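Local coordinates for putative sugar binding protein (Bacteroides vulgatus ATCC 8482, PDB 3KEZ) that probably binds sugars at the outer membrane as a SusD-family protein and carries a bound calcium ion, at residues K295-D300 with R367-N372; E339-A344 with V358-S363. All coordinates share one frame; numbering follows the deposited sequence.

Interaction 1 (K295-D300 with R367-N372); sequences KKDPKD and RANPEN
Asp297 reaches across to two asparagine amides, Asn369 and Asn372, and one carboxylate oxygen takes both. The bond from Asn369 ND2 to Asp297 OD2 is short, 2.7 Å, and nearly straight, with an N-H...O angle of 170°. It uses the syn lone pair of OD2, and the oxygen lies almost in the amide plane of Asn369. The carboxylate and this amide are turned 37° against each other. Asn372 comes to the same oxygen tip to tip, with ND2 2.8 Å from Asp297 OD2. This bond is more bent, at 142°. It arrives on the anti side, out of the carboxylate plane, so the two donors do not compete for one position.

With CG anti to the backbone N in both Asp297 and Asn369, the two ends cross at an angle and ND2 of Asn369 meets OD2 of Asp297. Each side chain also fixes its own loop. Asp297 OD1 accepts from Lys299 N at 2.9 Å, and Asn369 OD1 accepts from Glu371 N at 3.0 Å. Both are Asx turns, and each coincides with a type I beta turn, Asp297 to Asp300 and Asn369 to Asn372. The turn on the second side follows directly on the end of helix 354-368.

Beside this polar cluster, Lys299 CB packs 3.7 Å from Asn369 ND2. Ala368 CB touches Asp300 OD1, also at 3.7 Å. The Asp300 carboxylate is held mainly by a salt bridge to Arg302. A backbone hydrogen bond between Ala368 and Val301 continues the junction.

The contact thus joins the loop after helix 288-295 to the end of helix 354-368. Two side-chain amides on OD2 and a backbone N-H on OD1, all uncharged, would probably favour the ionised carboxylate of Asp297.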
loop_
_atom_site.group_PDB
_atom_site.type_symbol
_atom_site.label_atom_id
_atom_site.label_comp_id
_atom_site.label_asym_id
_atom_site.label_seq_id
_atom_site.Cartn_x
_atom_site.Cartn_y
_atom_site.Cartn_z
ATOM N N LYS A 295 -7.756 -19.826 -9.983
ATOM C CA LYS A 295 -8.528 -20.528 -10.979
ATOM C C LYS A 295 -9.417 -21.652 -10.436
ATOM O O LYS A 295 -10.177 -22.249 -11.213
ATOM C CB LYS A 295 -7.630 -21.003 -12.114
ATOM C CG LYS A 295 -6.770 -22.206 -11.862
ATOM C CD LYS A 295 -5.798 -22.350 -13.078
ATOM C CE LYS A 295 -5.752 -23.738 -13.656
ATOM N NZ LYS A 295 -4.498 -24.486 -13.321
ATOM N N LYS A 296 -9.369 -21.921 -9.129
ATOM C CA LYS A 296 -10.332 -22.831 -8.503
ATOM C C LYS A 296 -11.765 -22.485 -8.942
ATOM O O LYS A 296 -12.550 -23.391 -9.219
ATOM C CB LYS A 296 -10.219 -22.835 -6.981
ATOM C CG LYS A 296 -11.067 -23.895 -6.285
ATOM N N ASP A 297 -12.092 -21.188 -9.020
ATOM C CA ASP A 297 -13.319 -20.730 -9.685
ATOM C C ASP A 297 -12.961 -20.139 -11.054
ATOM O O ASP A 297 -12.539 -19.009 -11.119
ATOM C CB ASP A 297 -14.047 -19.697 -8.802
ATOM C CG ASP A 297 -15.306 -19.137 -9.438
ATOM O OD1 ASP A 297 -15.705 -19.606 -10.525
ATOM O OD2 ASP A 297 -15.898 -18.220 -8.833
ATOM N N PRO A 298 -13.155 -20.905 -12.152
ATOM C CA PRO A 298 -12.878 -20.387 -13.484
ATOM C C PRO A 298 -13.739 -19.171 -13.897
ATOM O O PRO A 298 -13.407 -18.516 -14.887
ATOM C CB PRO A 298 -13.191 -21.579 -14.422
ATOM C CG PRO A 298 -13.443 -22.715 -13.568
ATOM C CD PRO A 298 -13.814 -22.219 -12.220
ATOM N N LYS A 299 -14.812 -18.845 -13.190
ATOM C CA LYS A 299 -15.563 -17.637 -13.576
ATOM C C LYS A 299 -15.178 -16.419 -12.756
ATOM O O LYS A 299 -15.821 -15.359 -12.842
ATOM C CB LYS A 299 -17.052 -17.906 -13.531
ATOM C CG LYS A 299 -17.450 -18.936 -14.592
ATOM C CD LYS A 299 -18.880 -19.368 -14.431
ATOM C CE LYS A 299 -19.257 -20.338 -15.509
ATOM N NZ LYS A 299 -18.817 -19.858 -16.845
ATOM N N ASP A 300 -14.102 -16.543 -11.990
ATOM C CA ASP A 300 -13.647 -15.446 -11.156
ATOM C C ASP A 300 -13.175 -14.339 -12.089
ATOM O O ASP A 300 -12.259 -14.549 -12.910
ATOM C CB ASP A 300 -12.527 -15.924 -10.192
ATOM C CG ASP A 300 -12.177 -14.886 -9.134
ATOM O OD1 ASP A 300 -11.977 -13.702 -9.498
ATOM O OD2 ASP A 300 -12.132 -15.229 -7.942
ATOM N N ARG A 367 -19.080 -9.545 -6.651
ATOM C CA ARG A 367 -18.510 -8.788 -7.779
ATOM C C ARG A 367 -17.526 -9.653 -8.629
ATOM O O ARG A 367 -17.481 -9.550 -9.870
ATOM C CB ARG A 367 -17.857 -7.507 -7.249
ATOM C CG ARG A 367 -17.415 -6.508 -8.308
ATOM C CD ARG A 367 -15.981 -6.743 -8.814
ATOM N NE ARG A 367 -14.952 -6.676 -7.769
ATOM C CZ ARG A 367 -14.481 -5.562 -7.210
ATOM N NH1 ARG A 367 -14.931 -4.349 -7.563
ATOM N NH2 ARG A 367 -13.547 -5.675 -6.292
ATOM N N ALA A 368 -16.774 -10.528 -7.985
ATOM C CA ALA A 368 -15.868 -11.429 -8.715
ATOM C C ALA A 368 -16.637 -12.546 -9.471
ATOM O O ALA A 368 -16.225 -12.983 -10.540
ATOM C CB ALA A 368 -14.820 -12.034 -7.770
ATOM N N ASN A 369 -17.759 -12.985 -8.914
ATOM C CA ASN A 369 -18.607 -13.985 -9.550
ATOM C C ASN A 369 -19.980 -13.934 -8.877
ATOM O O ASN A 369 -20.126 -14.377 -7.736
ATOM C CB ASN A 369 -17.978 -15.378 -9.397
ATOM C CG ASN A 369 -18.802 -16.463 -10.046
ATOM O OD1 ASN A 369 -19.918 -16.203 -10.476
ATOM N ND2 ASN A 369 -18.273 -17.698 -10.088
ATOM N N PRO A 370 -21.004 -13.413 -9.576
ATOM C CA PRO A 370 -22.295 -13.266 -8.914
ATOM C C PRO A 370 -22.991 -14.565 -8.533
ATOM O O PRO A 370 -23.940 -14.525 -7.775
ATOM C CB PRO A 370 -23.150 -12.509 -9.959
ATOM C CG PRO A 370 -22.442 -12.696 -11.235
ATOM C CD PRO A 370 -20.986 -12.732 -10.879
ATOM N N GLU A 371 -22.550 -15.700 -9.065
ATOM C CA GLU A 371 -23.138 -16.975 -8.680
ATOM C C GLU A 371 -22.635 -17.492 -7.323
ATOM O O GLU A 371 -23.187 -18.432 -6.769
ATOM C CB GLU A 371 -22.902 -17.999 -9.781
ATOM C CG GLU A 371 -23.634 -17.635 -11.066
ATOM C CD GLU A 371 -25.120 -17.503 -10.848
ATOM O OE1 GLU A 371 -25.669 -18.308 -10.075
ATOM O OE2 GLU A 371 -25.745 -16.610 -11.449
ATOM N N ASN A 372 -21.584 -16.883 -6.777
ATOM C CA ASN A 372 -21.044 -17.301 -5.473
ATOM C C ASN A 372 -21.689 -16.487 -4.376
ATOM O O ASN A 372 -22.213 -15.385 -4.625
ATOM C CB ASN A 372 -19.529 -17.112 -5.387
ATOM C CG ASN A 372 -18.756 -18.039 -6.313
ATOM O OD1 ASN A 372 -19.252 -19.070 -6.699
ATOM N ND2 ASN A 372 -17.503 -17.662 -6.649
#

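Interaction 2 (E339-A344 with V358-S363); sequences EAYLNA and VKYLNS
Tyr341 and Tyr360 meet as an offset edge-to-face pair. The edge of Tyr360 points at the face of Tyr341, with centroids 5.8 Å apart and planes at 69°. The nearest carbons are Tyr341 CD2 and Tyr360 CD1, at 3.8 Å. Tyr360 has CG anti to its carbonyl carbon (chi1 -70°), which places the ring so that one edge faces Tyr341 and one face takes Ala344 CB. That methyl makes a CH-pi contact, 3.8 Å from the ring centroid and close to the ring normal. On the opposite face lies Lys359 CE, from the same helix. The Tyr360 stem is packed too, with CB 3.6 Å from Tyr341 O.

The two segments belong to helices 337-350 and 354-368, which follow each other in the chain as an antiparallel hairpin. Their axes approach to 8.1 Å at an angle of 147°. Such a helix pair is consistent with the TPR-like architecture of the SusD family. Helix 212-229 borders the pair. It touches both tyrosines through Ile223, and its Glu227 and Glu220 take hydrogen bonds with the hydroxyls of Tyr341 and Tyr360. An alanine in place of Tyr360 would probably open a gap beside Ala344 and Tyr341 and leave Glu220 without its hydroxyl partner.

Further along the Tyr341 ring, CE2 meets Ser363 CB at 3.5 Å, in an oblique approach. Tyr360 O lies at the ring edge, near its plane.

Leu342 and Leu361 make a second, apolar contact. Their CB atoms point away from the facing helix, but the branches turn back and cross obliquely. CG anti to the backbone N in Leu361, and anti to the carbonyl carbon in Leu342, lets Leu342 CD2 come within 3.9 Å of Leu361 CD1. Both leucines also touch Glu387 of helix 381-392.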
loop_
_atom_site.group_PDB
_atom_site.type_symbol
_atom_site.label_atom_id
_atom_site.label_comp_id
_atom_site.label_asym_id
_atom_site.label_seq_id
_atom_site.Cartn_x
_atom_site.Cartn_y
_atom_site.Cartn_z
ATOM N N GLU A 339 -10.679 -2.353 -0.739
ATOM C CA GLU A 339 -9.955 -2.575 0.511
ATOM C C GLU A 339 -10.798 -2.140 1.729
ATOM O O GLU A 339 -10.773 -2.844 2.758
ATOM C CB GLU A 339 -8.554 -1.931 0.572
ATOM C CG GLU A 339 -7.771 -2.358 1.854
ATOM C CD GLU A 339 -6.611 -1.476 2.217
ATOM O OE1 GLU A 339 -6.230 -0.627 1.390
ATOM O OE2 GLU A 339 -6.027 -1.658 3.330
ATOM N N ALA A 340 -11.530 -1.029 1.651
ATOM C CA ALA A 340 -12.407 -0.687 2.778
ATOM C C ALA A 340 -13.368 -1.827 3.042
ATOM O O ALA A 340 -13.554 -2.179 4.204
ATOM C CB ALA A 340 -13.148 0.641 2.622
ATOM N N TYR A 341 -13.940 -2.437 2.000
ATOM C CA TYR A 341 -14.849 -3.581 2.204
ATOM C C TYR A 341 -14.144 -4.745 2.923
ATOM O O TYR A 341 -14.692 -5.316 3.849
ATOM C CB TYR A 341 -15.454 -4.075 0.894
ATOM C CG TYR A 341 -16.697 -3.335 0.497
ATOM C CD1 TYR A 341 -16.614 -2.075 -0.104
ATOM C CD2 TYR A 341 -17.945 -3.900 0.671
ATOM C CE1 TYR A 341 -17.770 -1.368 -0.436
ATOM C CE2 TYR A 341 -19.094 -3.233 0.315
ATOM C CZ TYR A 341 -19.003 -1.958 -0.228
ATOM O OH TYR A 341 -20.140 -1.284 -0.595
ATOM N N LEU A 342 -12.950 -5.107 2.455
ATOM C CA LEU A 342 -12.171 -6.199 3.052
ATOM C C LEU A 342 -11.704 -5.895 4.471
ATOM O O LEU A 342 -11.655 -6.803 5.329
ATOM C CB LEU A 342 -10.980 -6.566 2.166
ATOM C CG LEU A 342 -11.333 -7.135 0.780
ATOM C CD1 LEU A 342 -10.216 -6.829 -0.226
ATOM C CD2 LEU A 342 -11.666 -8.671 0.922
ATOM N N ASN A 343 -11.343 -4.642 4.731
ATOM C CA ASN A 343 -11.036 -4.222 6.100
ATOM C C ASN A 343 -12.242 -4.342 7.027
ATOM O O ASN A 343 -12.104 -4.875 8.116
ATOM C CB ASN A 343 -10.462 -2.795 6.092
ATOM C CG ASN A 343 -9.097 -2.721 5.417
ATOM O OD1 ASN A 343 -8.508 -3.761 5.025
ATOM N ND2 ASN A 343 -8.568 -1.487 5.282
ATOM N N ALA A 344 -13.430 -3.899 6.588
ATOM C CA ALA A 344 -14.649 -4.043 7.377
ATOM C C ALA A 344 -14.983 -5.508 7.624
ATOM O O ALA A 344 -15.337 -5.875 8.735
ATOM C CB ALA A 344 -15.841 -3.330 6.713
ATOM N N VAL A 358 -20.166 -11.259 6.636
ATOM C CA VAL A 358 -20.806 -11.794 5.442
ATOM C C VAL A 358 -21.289 -10.656 4.513
ATOM O O VAL A 358 -21.046 -10.730 3.313
ATOM C CB VAL A 358 -21.954 -12.736 5.785
ATOM C CG1 VAL A 358 -22.893 -13.004 4.573
ATOM C CG2 VAL A 358 -21.406 -14.046 6.359
ATOM N N LYS A 359 -21.905 -9.606 5.070
ATOM C CA LYS A 359 -22.374 -8.466 4.272
ATOM C C LYS A 359 -21.227 -7.883 3.445
ATOM O O LYS A 359 -21.289 -7.802 2.206
ATOM C CB LYS A 359 -22.967 -7.399 5.184
ATOM C CG LYS A 359 -23.603 -6.194 4.428
ATOM C CD LYS A 359 -23.841 -5.004 5.378
ATOM C CE LYS A 359 -23.607 -3.625 4.681
ATOM N NZ LYS A 359 -23.976 -2.459 5.581
ATOM N N TYR A 360 -20.140 -7.520 4.117
ATOM C CA TYR A 360 -19.044 -6.832 3.423
ATOM C C TYR A 360 -18.270 -7.778 2.517
ATOM O O TYR A 360 -17.934 -7.437 1.366
ATOM C CB TYR A 360 -18.146 -6.106 4.422
ATOM C CG TYR A 360 -18.842 -4.905 5.034
ATOM C CD1 TYR A 360 -19.084 -3.766 4.256
ATOM C CD2 TYR A 360 -19.233 -4.871 6.369
ATOM C CE1 TYR A 360 -19.686 -2.659 4.777
ATOM C CE2 TYR A 360 -19.873 -3.727 6.902
ATOM C CZ TYR A 360 -20.092 -2.639 6.086
ATOM O OH TYR A 360 -20.683 -1.476 6.539
ATOM N N LEU A 361 -18.043 -8.999 2.977
ATOM C CA LEU A 361 -17.283 -9.907 2.169
ATOM C C LEU A 361 -18.047 -10.298 0.921
ATOM O O LEU A 361 -17.444 -10.456 -0.133
ATOM C CB LEU A 361 -16.851 -11.128 2.958
ATOM C CG LEU A 361 -15.667 -11.795 2.309
ATOM C CD1 LEU A 361 -14.420 -10.912 2.481
ATOM C CD2 LEU A 361 -15.464 -13.161 2.905
ATOM N N ASN A 362 -19.381 -10.401 1.042
ATOM C CA ASN A 362 -20.202 -10.852 -0.059
ATOM C C ASN A 362 -20.153 -9.861 -1.228
ATOM O O ASN A 362 -20.197 -10.273 -2.375
ATOM C CB ASN A 362 -21.651 -11.144 0.375
ATOM C CG ASN A 362 -22.141 -12.496 -0.101
ATOM O OD1 ASN A 362 -21.378 -13.309 -0.633
ATOM N ND2 ASN A 362 -23.430 -12.748 0.088
ATOM N N SER A 363 -20.006 -8.580 -0.942
ATOM C CA SER A 363 -19.889 -7.578 -1.980
ATOM C C SER A 363 -18.639 -7.856 -2.863
ATOM O O SER A 363 -18.716 -7.748 -4.087
ATOM C CB SER A 363 -19.861 -6.160 -1.358
ATOM O OG SER A 363 -21.157 -5.779 -0.889
#

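Overall arrangement
Both interactions use helix 354-368, and their centres are 16 Å apart on the same side of the chain's centre. Along the chain the order is 295-300, 339-344, 358-363 and 367-372, so interaction 2 falls between the two halves of interaction 1. Residues 358-363 belong to the helix body, and 367-372 start at its last turn and run into the next loop. Interaction 2 pairs this helix with helix 337-350. Interaction 1 ties its end to the loop before strand 306-309. One helix thus connects a buried helical core to a more peripheral loop. All four segments lie away from the calcium site.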